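Local coordinates for protein 3-oxo-tetronate kinase (Cupriavidus necator, PDB 5DMH) that catalyses the ATP-dependent phosphorylation of 3-oxo-tetronate (3-dehydroerythronate) to 3-oxo-tetronate 4-phosphate, releasing ADP, at residues T45-R53 with I410-T421; D77-S85 with Q96-Q107. All coordinates share one frame; numbering follows the deposited sequence.

Contact 1: residues T45-R53 with I410-T421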
# COMPACT_ATOMS: atom_id res chain seq x y z
N THR A 45 -0.44 -4.25 -3.56
CA THR A 45 -1.02 -5.59 -3.45
C THR A 45 -2.43 -5.55 -2.85
O THR A 45 -3.30 -6.33 -3.25
CB THR A 45 -0.13 -6.63 -2.66
OG1 THR A 45 -0.25 -6.41 -1.26
CG2 THR A 45 1.33 -6.61 -3.11
N ASP A 46 -2.64 -4.66 -1.90
CA ASP A 46 -3.94 -4.43 -1.23
C ASP A 46 -4.97 -4.04 -2.28
O ASP A 46 -5.98 -4.71 -2.44
CB ASP A 46 -3.74 -3.32 -0.18
CG ASP A 46 -5.01 -2.91 0.54
OD1 ASP A 46 -6.07 -3.57 0.42
OD2 ASP A 46 -4.94 -1.88 1.27
N LEU A 47 -4.69 -2.98 -3.03
CA LEU A 47 -5.55 -2.59 -4.15
C LEU A 47 -5.78 -3.71 -5.18
O LEU A 47 -6.92 -3.99 -5.54
CB LEU A 47 -4.95 -1.36 -4.83
CG LEU A 47 -5.68 -0.91 -6.10
CD1 LEU A 47 -7.14 -0.60 -5.81
CD2 LEU A 47 -4.98 0.27 -6.68
N ALA A 48 -4.72 -4.36 -5.65
CA ALA A 48 -4.88 -5.40 -6.63
C ALA A 48 -5.75 -6.53 -6.06
O ALA A 48 -6.57 -7.08 -6.76
CB ALA A 48 -3.53 -5.94 -7.11
N ASN A 49 -5.59 -6.84 -4.78
CA ASN A 49 -6.43 -7.86 -4.15
C ASN A 49 -7.92 -7.51 -4.26
O ASN A 49 -8.75 -8.34 -4.63
CB ASN A 49 -6.02 -8.00 -2.68
CG ASN A 49 -6.86 -9.02 -1.92
OD1 ASN A 49 -6.91 -10.21 -2.25
ND2 ASN A 49 -7.55 -8.55 -0.89
N THR A 50 -8.25 -6.27 -3.91
CA THR A 50 -9.62 -5.79 -4.01
C THR A 50 -10.15 -5.83 -5.43
O THR A 50 -11.29 -6.25 -5.66
CB THR A 50 -9.76 -4.37 -3.40
OG1 THR A 50 -9.72 -4.50 -1.98
CG2 THR A 50 -11.10 -3.75 -3.81
N LEU A 51 -9.32 -5.43 -6.39
CA LEU A 51 -9.75 -5.51 -7.79
C LEU A 51 -9.98 -6.95 -8.27
O LEU A 51 -10.99 -7.23 -8.90
CB LEU A 51 -8.74 -4.79 -8.68
CG LEU A 51 -8.72 -3.29 -8.47
CD1 LEU A 51 -7.50 -2.71 -9.19
CD2 LEU A 51 -9.99 -2.65 -8.96
N VAL A 52 -9.05 -7.86 -7.95
CA VAL A 52 -9.21 -9.25 -8.35
C VAL A 52 -10.45 -9.86 -7.72
O VAL A 52 -11.22 -10.54 -8.37
CB VAL A 52 -7.96 -10.08 -7.96
CG1 VAL A 52 -8.23 -11.57 -8.07
CG2 VAL A 52 -6.77 -9.63 -8.82
N ARG A 53 -10.66 -9.58 -6.43
CA ARG A 53 -11.79 -10.14 -5.71
C ARG A 53 -13.12 -9.62 -6.22
O ARG A 53 -14.16 -10.23 -5.96
CB ARG A 53 -11.66 -9.89 -4.22
CG ARG A 53 -10.67 -10.86 -3.53
CD ARG A 53 -10.20 -10.32 -2.21
NE ARG A 53 -11.22 -10.26 -1.15
CZ ARG A 53 -11.59 -11.28 -0.38
NH1 ARG A 53 -11.09 -12.50 -0.54
NH2 ARG A 53 -12.48 -11.08 0.58
N ILE A 410 -1.46 -11.84 -8.43
CA ILE A 410 -2.19 -11.76 -7.16
C ILE A 410 -2.93 -13.06 -6.86
O ILE A 410 -3.74 -13.52 -7.66
CB ILE A 410 -3.18 -10.57 -7.21
CG1 ILE A 410 -2.47 -9.31 -7.75
CG2 ILE A 410 -3.78 -10.30 -5.85
CD1 ILE A 410 -1.22 -8.87 -6.95
N GLY A 411 -2.64 -13.66 -5.72
CA GLY A 411 -3.32 -14.87 -5.30
C GLY A 411 -4.40 -14.54 -4.29
O GLY A 411 -4.99 -13.45 -4.33
N ALA A 412 -4.61 -15.45 -3.34
CA ALA A 412 -5.71 -15.36 -2.41
C ALA A 412 -5.41 -14.46 -1.24
O ALA A 412 -4.26 -14.33 -0.82
CB ALA A 412 -6.10 -16.75 -1.91
N GLN A 413 -6.46 -13.84 -0.69
CA GLN A 413 -6.32 -12.98 0.48
C GLN A 413 -5.88 -13.82 1.68
O GLN A 413 -6.48 -14.85 1.96
CB GLN A 413 -7.65 -12.28 0.78
CG GLN A 413 -7.60 -11.37 2.01
CD GLN A 413 -8.81 -10.46 2.10
OE1 GLN A 413 -9.12 -9.71 1.17
NE2 GLN A 413 -9.52 -10.54 3.22
N ILE A 414 -4.84 -13.36 2.37
CA ILE A 414 -4.41 -13.94 3.63
C ILE A 414 -5.11 -13.27 4.82
O ILE A 414 -5.62 -13.94 5.71
CB ILE A 414 -2.89 -13.78 3.80
CG1 ILE A 414 -2.15 -14.42 2.61
CG2 ILE A 414 -2.43 -14.37 5.13
CD1 ILE A 414 -0.71 -13.97 2.51
N ALA A 415 -5.13 -11.94 4.81
CA ALA A 415 -5.83 -11.11 5.80
C ALA A 415 -6.37 -9.89 5.06
O ALA A 415 -5.92 -9.59 3.97
CB ALA A 415 -4.89 -10.67 6.87
N PRO A 416 -7.33 -9.19 5.65
CA PRO A 416 -7.81 -8.00 4.94
C PRO A 416 -6.66 -7.08 4.54
O PRO A 416 -5.77 -6.76 5.35
CB PRO A 416 -8.78 -7.35 5.94
CG PRO A 416 -9.26 -8.52 6.79
CD PRO A 416 -8.03 -9.40 6.93
N GLY A 417 -6.67 -6.67 3.28
CA GLY A 417 -5.63 -5.84 2.72
C GLY A 417 -4.32 -6.54 2.34
O GLY A 417 -3.40 -5.86 1.90
N VAL A 418 -4.23 -7.86 2.51
CA VAL A 418 -2.97 -8.57 2.27
C VAL A 418 -3.15 -9.89 1.50
O VAL A 418 -3.50 -10.93 2.08
CB VAL A 418 -2.20 -8.88 3.56
CG1 VAL A 418 -0.73 -9.26 3.23
CG2 VAL A 418 -2.23 -7.70 4.52
N PRO A 419 -2.89 -9.86 0.20
CA PRO A 419 -2.94 -11.09 -0.59
C PRO A 419 -1.61 -11.84 -0.64
O PRO A 419 -0.58 -11.21 -0.44
CB PRO A 419 -3.23 -10.58 -1.98
CG PRO A 419 -2.51 -9.25 -2.02
CD PRO A 419 -2.69 -8.67 -0.65
N ALA A 420 -1.66 -13.15 -0.84
CA ALA A 420 -0.49 -13.91 -1.31
C ALA A 420 -0.22 -13.46 -2.75
O ALA A 420 -1.15 -13.12 -3.47
CB ALA A 420 -0.76 -15.41 -1.28
N THR A 421 1.05 -13.46 -3.16
CA THR A 421 1.44 -13.08 -4.52
C THR A 421 2.56 -14.00 -4.98
O THR A 421 3.24 -14.62 -4.16
CB THR A 421 1.94 -11.60 -4.61
OG1 THR A 421 3.22 -11.46 -3.98
CG2 THR A 421 0.97 -10.61 -3.96
O HOH W 1 1.03 -8.92 -0.45
O HOH W 2 -7.10 -11.75 -4.25
O HOH W 3 -9.09 -13.82 -2.09
O HOH W 4 -12.13 -8.33 1.13
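Asn49 meets the strand pair 410-421 with every atom of its side chain. CB rests against the ring of Pro419, 3.8 Å from CG of that proline; chi1 of 179°, with CG anti to the backbone N, then carries the amide on between Pro419 and Gln413. On one branch, OD1 accepts from a water that also donates to Gly411 O, so the water joins helix to strand; on the other, ND2 donates to Gln413 OE1 at 2.8 Å. That acceptor lies in the Asn49 amide plane, the N-H...O angle is 156°, and the side chains cross at about a right angle, with their amide planes turned 57° apart. Gln413 OE1 also sits over one face of the Arg53 guanidinium, 3.2 Å from NE but badly angled for a bond, while Gln413 NE2 is taken by Glu152. One turn back, Pro419 CG packs 3.3 Å from Thr45 O, and Asp46 OD1, hydrogen-bonded to Ser256 OG, approaches Gly417 CA in the type II turn 415-418. On the flank formed by Ala48 and Val52, Ala48 CB touches Ile410 CG1 at 3.6 Å and Val52 CG2 reaches Ile410 CB. Segment 45-53 of helix 41-53, from the sugar-binding domain, thus runs nearly perpendicular to both strands of a nucleotide-binding-domain hairpin, with strands 34-38 and 58-62 also packed against it and helix 443-451 touching Ala412, Ile414 and Val418.

Contact 2: residues D77-S85 with Q96-Q107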
# COMPACT_ATOMS: atom_id res chain seq x y z
N ASP A 77 -7.30 -6.60 -17.09
CA ASP A 77 -8.35 -5.58 -17.01
C ASP A 77 -7.85 -4.36 -16.24
O ASP A 77 -8.26 -3.22 -16.52
CB ASP A 77 -9.59 -6.13 -16.32
CG ASP A 77 -10.11 -7.40 -16.98
OD1 ASP A 77 -10.26 -7.41 -18.22
OD2 ASP A 77 -10.40 -8.37 -16.25
N ALA A 78 -6.97 -4.59 -15.27
CA ALA A 78 -6.44 -3.51 -14.44
C ALA A 78 -4.97 -3.68 -14.29
O ALA A 78 -4.48 -4.80 -14.24
CB ALA A 78 -7.10 -3.50 -13.05
N LEU A 79 -4.25 -2.56 -14.22
CA LEU A 79 -2.81 -2.55 -14.03
C LEU A 79 -2.52 -1.72 -12.80
O LEU A 79 -3.07 -0.62 -12.67
CB LEU A 79 -2.13 -1.92 -15.25
CG LEU A 79 -2.30 -2.64 -16.59
CD1 LEU A 79 -1.76 -1.78 -17.71
CD2 LEU A 79 -1.57 -3.95 -16.55
N VAL A 80 -1.69 -2.23 -11.90
CA VAL A 80 -1.30 -1.51 -10.69
C VAL A 80 0.21 -1.31 -10.67
O VAL A 80 0.96 -2.27 -10.53
CB VAL A 80 -1.70 -2.25 -9.38
CG1 VAL A 80 -1.22 -1.45 -8.15
CG2 VAL A 80 -3.23 -2.46 -9.30
N VAL A 81 0.63 -0.06 -10.82
CA VAL A 81 2.04 0.29 -10.75
C VAL A 81 2.46 0.60 -9.30
O VAL A 81 1.99 1.56 -8.69
CB VAL A 81 2.36 1.50 -11.68
CG1 VAL A 81 3.84 1.89 -11.56
CG2 VAL A 81 1.97 1.19 -13.12
N ALA A 82 3.35 -0.23 -8.77
CA ALA A 82 3.91 -0.03 -7.45
C ALA A 82 5.11 0.94 -7.46
O ALA A 82 6.11 0.70 -8.15
CB ALA A 82 4.33 -1.37 -6.89
N LEU A 83 4.98 2.03 -6.74
CA LEU A 83 6.06 2.98 -6.51
C LEU A 83 6.48 2.98 -5.03
O LEU A 83 5.67 2.62 -4.17
CB LEU A 83 5.63 4.41 -6.87
CG LEU A 83 5.10 4.65 -8.28
CD1 LEU A 83 4.73 6.12 -8.49
CD2 LEU A 83 6.11 4.16 -9.34
N LYS A 84 7.71 3.41 -4.75
CA LYS A 84 8.16 3.61 -3.37
C LYS A 84 8.23 5.11 -3.15
O LYS A 84 9.31 5.70 -3.01
CB LYS A 84 9.54 2.93 -3.15
CG LYS A 84 9.96 2.82 -1.69
CD LYS A 84 11.38 2.24 -1.51
CE LYS A 84 11.73 2.01 -0.07
NZ LYS A 84 11.84 3.26 0.74
N SER A 85 7.07 5.76 -3.16
CA SER A 85 7.02 7.22 -3.33
C SER A 85 6.29 7.92 -2.19
O SER A 85 6.02 9.13 -2.25
CB SER A 85 6.28 7.55 -4.62
OG SER A 85 4.99 6.94 -4.59
N GLN A 96 7.78 10.54 -10.69
CA GLN A 96 7.49 9.13 -10.82
C GLN A 96 6.03 8.83 -11.12
O GLN A 96 5.73 7.90 -11.87
CB GLN A 96 7.91 8.36 -9.55
CG GLN A 96 9.38 8.44 -9.23
CD GLN A 96 9.72 7.53 -8.07
OE1 GLN A 96 8.93 6.67 -7.70
NE2 GLN A 96 10.88 7.74 -7.48
N SER A 97 5.13 9.59 -10.51
CA SER A 97 3.71 9.36 -10.69
C SER A 97 3.26 9.79 -12.08
O SER A 97 2.45 9.12 -12.71
CB SER A 97 2.90 10.05 -9.59
OG SER A 97 3.28 9.55 -8.31
N LEU A 98 3.80 10.90 -12.58
CA LEU A 98 3.49 11.32 -13.95
C LEU A 98 4.01 10.34 -15.01
O LEU A 98 3.36 10.12 -16.05
CB LEU A 98 4.06 12.70 -14.21
CG LEU A 98 3.27 13.79 -13.48
CD1 LEU A 98 3.99 15.14 -13.59
CD2 LEU A 98 1.83 13.89 -14.04
N ALA A 99 5.19 9.77 -14.77
CA ALA A 99 5.72 8.77 -15.71
C ALA A 99 4.84 7.53 -15.73
O ALA A 99 4.50 7.01 -16.81
CB ALA A 99 7.17 8.41 -15.35
N ALA A 100 4.45 7.06 -14.55
CA ALA A 100 3.51 5.94 -14.45
C ALA A 100 2.17 6.21 -15.14
O ALA A 100 1.59 5.32 -15.81
CB ALA A 100 3.29 5.56 -13.01
N LEU A 101 1.67 7.43 -15.00
CA LEU A 101 0.39 7.79 -15.60
C LEU A 101 0.47 7.67 -17.12
O LEU A 101 -0.43 7.13 -17.78
CB LEU A 101 0.01 9.21 -15.24
CG LEU A 101 -1.20 9.78 -15.98
CD1 LEU A 101 -2.50 9.13 -15.53
CD2 LEU A 101 -1.28 11.28 -15.75
N GLN A 102 1.53 8.21 -17.68
CA GLN A 102 1.69 8.17 -19.13
C GLN A 102 1.79 6.73 -19.59
O GLN A 102 1.16 6.35 -20.59
CB GLN A 102 2.92 8.97 -19.56
CG GLN A 102 3.34 8.73 -21.00
CD GLN A 102 2.27 9.06 -21.99
OE1 GLN A 102 1.34 9.83 -21.72
NE2 GLN A 102 2.40 8.47 -23.18
N TRP A 103 2.55 5.91 -18.86
CA TRP A 103 2.69 4.50 -19.25
C TRP A 103 1.31 3.82 -19.27
O TRP A 103 0.96 3.07 -20.20
CB TRP A 103 3.69 3.76 -18.33
CG TRP A 103 3.89 2.33 -18.72
CD1 TRP A 103 4.70 1.84 -19.71
CD2 TRP A 103 3.22 1.21 -18.15
NE1 TRP A 103 4.58 0.48 -19.78
CE2 TRP A 103 3.68 0.06 -18.83
CE3 TRP A 103 2.29 1.06 -17.13
CZ2 TRP A 103 3.24 -1.23 -18.51
CZ3 TRP A 103 1.85 -0.22 -16.80
CH2 TRP A 103 2.33 -1.35 -17.49
N LEU A 104 0.52 4.09 -18.24
CA LEU A 104 -0.81 3.51 -18.11
C LEU A 104 -1.73 3.96 -19.24
O LEU A 104 -2.45 3.15 -19.82
CB LEU A 104 -1.41 3.88 -16.76
CG LEU A 104 -0.77 3.16 -15.57
CD1 LEU A 104 -1.27 3.80 -14.30
CD2 LEU A 104 -1.06 1.65 -15.57
N ARG A 105 -1.67 5.24 -19.59
CA ARG A 105 -2.49 5.77 -20.67
C ARG A 105 -2.13 5.08 -21.98
O ARG A 105 -3.00 4.69 -22.76
CB ARG A 105 -2.28 7.28 -20.82
CG ARG A 105 -2.59 8.11 -19.63
CD ARG A 105 -2.23 9.56 -19.86
NE ARG A 105 -3.39 10.28 -20.35
CZ ARG A 105 -3.57 11.59 -20.26
NH1 ARG A 105 -2.66 12.38 -19.69
NH2 ARG A 105 -4.69 12.10 -20.71
N ALA A 106 -0.84 4.92 -22.20
CA ALA A 106 -0.32 4.28 -23.41
C ALA A 106 -0.71 2.82 -23.53
O ALA A 106 -0.75 2.30 -24.64
CB ALA A 106 1.17 4.41 -23.43
N GLN A 107 -0.97 2.15 -22.40
CA GLN A 107 -1.51 0.79 -22.43
C GLN A 107 -3.01 0.79 -22.72
O GLN A 107 -3.59 -0.27 -22.94
CB GLN A 107 -1.26 0.04 -21.11
CG GLN A 107 0.16 0.10 -20.55
CD GLN A 107 1.24 -0.09 -21.60
OE1 GLN A 107 1.32 -1.14 -22.23
NE2 GLN A 107 2.08 0.93 -21.79
O HOH W 5 9.50 4.03 -6.88
O HOH W 6 2.90 8.12 -5.89
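The Trp103 indole meets Leu79 and Val81 at its six-membered ring: CZ3 is 4.0 Å from Leu79 CD1 and 3.9 Å from Val81 CG2, both methyls coming in obliquely. Over one face of the indole, toward the rim, stands Gln107 NE2; Pro65, from a loop, also touches the Trp103 side chain. The Gln107 amide is itself held, since NE2 donates to Trp103 O at 2.9 Å, with that oxygen in the amide plane. The Gln107 backbone N reaches Trp103 O from the opposite face of the carbonyl plane, so two N-H groups grip one oxygen. A bend at chi2 (-44°) folds the Gln107 chain back to this position, while its CB and CG lie against Leu79 CD1. Beside the ring, Leu104 CD2 fits between Leu79 CB, 3.7 Å away, and Val81 CG2. Val81 CG1 faces Ala100 CB, where the small side chain lets the backbones draw to their nearest, 6.9 Å between CA atoms. Further along, Leu83 CD1 lies 3.7 Å from Ser97 OG, whose bond goes to Ala93 O, and waters join Lys84 N to Gln96 OE1 and Ser85 OG to Ser97 OG. Apolar packing of a strand against the helix that follows it, nearly antiparallel at 159° between the axes of the short segments, is what a layered alpha/beta fold such as the sugar-binding domain is built from.

Strand 78-82 lies between the two contacts: Leu79 and Val81 face helix 90-106 in contact 2, while Ala78 and Val80 turn to helix 41-53 of contact 1. There Leu51 CD1 meets Ala78 CB at 4.0 Å and Ala48 CB meets Val80 CG2 at 4.1 Å, so the strand is packed on both faces, and the contacts, with centres about 19 Å apart, are joined through it. Contact 1 joins the sugar-binding and nucleotide-binding domains; contact 2 stays within the former. Neither the Asp46 nor the Ser85 side chain touches the nucleotide: they are about 11 Å and about 12 Å from ADP. Beside Ser85, Lys84 forms salt bridges with Glu370 and Glu394, both inferred ATP-binding residues.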